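Local structure of uncharacterized protein (Bacteroides eggerthii DSM 20697, 4ECO) at residues T366-A370 with L389-I395. The protein is of unknown function but folds as a leucine-rich repeat solenoid and probably binds other proteins through it. Sequence-based numbering, arbitrary orientation.
Sequences TEIPA and LKYIPNI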
loop_
_atom_site.group_PDB
_atom_site.type_symbol
_atom_site.label_atom_id
_atom_site.label_comp_id
_atom_site.label_asym_id
_atom_site.label_seq_id
_atom_site.Cartn_x
_atom_site.Cartn_y
_atom_site.Cartn_z
ATOM N N THR A 366 4.240 6.900 -17.920
ATOM C CA THR A 366 4.008 8.238 -18.470
ATOM C C THR A 366 2.544 8.481 -18.792
ATOM O O THR A 366 2.123 9.649 -18.863
ATOM C CB THR A 366 4.838 8.480 -19.730
ATOM O OG1 THR A 366 4.525 7.494 -20.725
ATOM C CG2 THR A 366 6.320 8.548 -19.445
ATOM N N GLU A 367 1.766 7.395 -18.998
ATOM C CA GLU A 367 0.359 7.539 -19.353
ATOM C C GLU A 367 -0.479 6.378 -18.868
ATOM O O GLU A 367 -0.072 5.228 -19.008
ATOM C CB GLU A 367 0.253 7.636 -20.883
ATOM C CG GLU A 367 -1.028 8.242 -21.439
ATOM C CD GLU A 367 -0.986 8.531 -22.931
ATOM O OE1 GLU A 367 0.121 8.759 -23.470
ATOM O OE2 GLU A 367 -2.068 8.521 -23.562
ATOM N N ILE A 368 -1.673 6.685 -18.332
ATOM C CA ILE A 368 -2.702 5.719 -17.940
ATOM C C ILE A 368 -3.800 5.826 -19.008
ATOM O O ILE A 368 -4.341 6.921 -19.228
ATOM C CB ILE A 368 -3.206 5.935 -16.501
ATOM C CG1 ILE A 368 -2.068 5.756 -15.448
ATOM C CG2 ILE A 368 -4.450 5.091 -16.202
ATOM C CD1 ILE A 368 -1.442 4.330 -15.274
ATOM N N PRO A 369 -4.076 4.723 -19.745
ATOM C CA PRO A 369 -5.046 4.789 -20.861
ATOM C C PRO A 369 -6.463 5.036 -20.405
ATOM O O PRO A 369 -6.788 4.794 -19.240
ATOM C CB PRO A 369 -4.938 3.408 -21.517
ATOM C CG PRO A 369 -4.452 2.530 -20.438
ATOM C CD PRO A 369 -3.497 3.370 -19.630
ATOM N N ALA A 370 -7.297 5.498 -21.347
ATOM C CA ALA A 370 -8.706 5.854 -21.139
ATOM C C ALA A 370 -9.520 4.693 -20.558
ATOM O O ALA A 370 -10.387 4.921 -19.700
ATOM C CB ALA A 370 -9.320 6.301 -22.454
ATOM N N LEU A 389 3.848 10.664 -14.911
ATOM C CA LEU A 389 2.547 11.006 -15.505
ATOM C C LEU A 389 2.478 12.458 -15.926
ATOM O O LEU A 389 2.763 13.332 -15.104
ATOM C CB LEU A 389 1.384 10.732 -14.543
ATOM C CG LEU A 389 1.020 9.292 -14.200
ATOM C CD1 LEU A 389 -0.108 9.279 -13.183
ATOM C CD2 LEU A 389 0.618 8.490 -15.443
ATOM N N LYS A 390 2.069 12.730 -17.187
ATOM C CA LYS A 390 1.993 14.121 -17.638
ATOM C C LYS A 390 0.644 14.726 -17.279
ATOM O O LYS A 390 0.528 15.955 -17.174
ATOM C CB LYS A 390 2.250 14.289 -19.169
ATOM C CG LYS A 390 3.439 13.548 -19.788
ATOM C CD LYS A 390 4.773 13.787 -19.094
ATOM C CE LYS A 390 5.750 12.700 -19.493
ATOM N NZ LYS A 390 6.890 12.609 -18.546
ATOM N N TYR A 391 -0.388 13.876 -17.142
ATOM C CA TYR A 391 -1.751 14.348 -16.892
ATOM C C TYR A 391 -2.494 13.483 -15.889
ATOM O O TYR A 391 -2.107 12.326 -15.676
ATOM C CB TYR A 391 -2.554 14.339 -18.227
ATOM C CG TYR A 391 -1.874 14.960 -19.431
ATOM C CD1 TYR A 391 -1.744 16.345 -19.551
ATOM C CD2 TYR A 391 -1.436 14.174 -20.487
ATOM C CE1 TYR A 391 -1.168 16.926 -20.690
ATOM C CE2 TYR A 391 -0.847 14.738 -21.623
ATOM C CZ TYR A 391 -0.718 16.115 -21.725
ATOM O OH TYR A 391 -0.141 16.651 -22.857
ATOM N N ILE A 392 -3.604 14.016 -15.316
ATOM C CA ILE A 392 -4.476 13.243 -14.425
ATOM C C ILE A 392 -5.363 12.380 -15.340
ATOM O O ILE A 392 -6.017 12.932 -16.240
ATOM C CB ILE A 392 -5.282 14.139 -13.450
ATOM C CG1 ILE A 392 -4.341 14.957 -12.527
ATOM C CG2 ILE A 392 -6.291 13.293 -12.643
ATOM C CD1 ILE A 392 -5.000 16.220 -11.862
ATOM N N PRO A 393 -5.354 11.036 -15.186
ATOM C CA PRO A 393 -6.103 10.178 -16.132
ATOM C C PRO A 393 -7.626 10.245 -15.966
ATOM O O PRO A 393 -8.153 10.064 -14.865
ATOM C CB PRO A 393 -5.583 8.762 -15.825
ATOM C CG PRO A 393 -5.111 8.832 -14.407
ATOM C CD PRO A 393 -4.584 10.225 -14.218
ATOM N N ASN A 394 -8.335 10.480 -17.082
ATOM C CA ASN A 394 -9.796 10.567 -17.091
ATOM C C ASN A 394 -10.428 9.147 -17.075
ATOM O O ASN A 394 -11.039 8.726 -18.062
ATOM C CB ASN A 394 -10.275 11.378 -18.305
ATOM C CG ASN A 394 -11.693 11.865 -18.191
ATOM O OD1 ASN A 394 -12.306 11.857 -17.111
ATOM N ND2 ASN A 394 -12.240 12.345 -19.299
ATOM N N ILE A 395 -10.286 8.432 -15.945
ATOM C CA ILE A 395 -10.786 7.063 -15.772
ATOM C C ILE A 395 -11.754 6.974 -14.560
ATOM O O ILE A 395 -12.111 5.870 -14.102
ATOM C CB ILE A 395 -9.611 6.025 -15.640
ATOM C CG1 ILE A 395 -8.723 6.269 -14.390
ATOM C CG2 ILE A 395 -8.775 5.925 -16.947
ATOM C CD1 ILE A 395 -7.821 5.089 -14.042
#
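With its CG1 branch anti to the carbonyl carbon (chi1 -62°) and CG2 anti to the backbone N, Ile368 reaches from one coil of the leucine-rich repeat solenoid toward Leu389, Pro393 and Ile395 of the next. Leu389 has nearly the same first torsion (chi1 -69°), and with CD1 extended, its other methyl, CD2, turns back toward residues 366-370, although its CB points away from them. Residues 366-370 run off the end of the short strand 364-367, residues 389-395 lie in the loop between strands 381-383 and 404-408, and the sequences TEIPA and LKYIPNI run past one another in the same direction as equivalent parts of successive coils.

Ile368 is buried and uses CB and both branches: CG1 for Leu389, CB and CG2 for Pro393, and CG2 also for Ile395. CG1 packs against Leu389 CD2 at 3.8 Å, the two side chains crossing at a slant. Ile368 CB rests on Pro393 CB, also 3.8 Å away. The pyrrolidine ring of Pro393 thus packs against Ile368 CB and CG2, and it also touches Phe409 in the following coil.

The union between the segments is apolar, and backbone polar groups find partners in adjoining coils: Thr366 bonds to Gly344, Glu367 to Leu346, and Leu389 to Glu413. At the start of both segments, Thr366 and Lys390 lie side by side and point the same way, Thr366 CG2 coming to 4.2 Å from Lys390 CE. The Lys390 chain bends at chi2 (-53°), and its NZ forms a salt bridge with Glu413 and a hydrogen bond to Lys388 O. Asn394, centre of an inverse gamma turn, accepts a hydrogen bond at OD1 from the backbone N of Lys431 and donates one from ND2 to Asp426 OD2. At the end of that turn, Ile395 CD1 meets Ile368 CG2 at 4.0 Å.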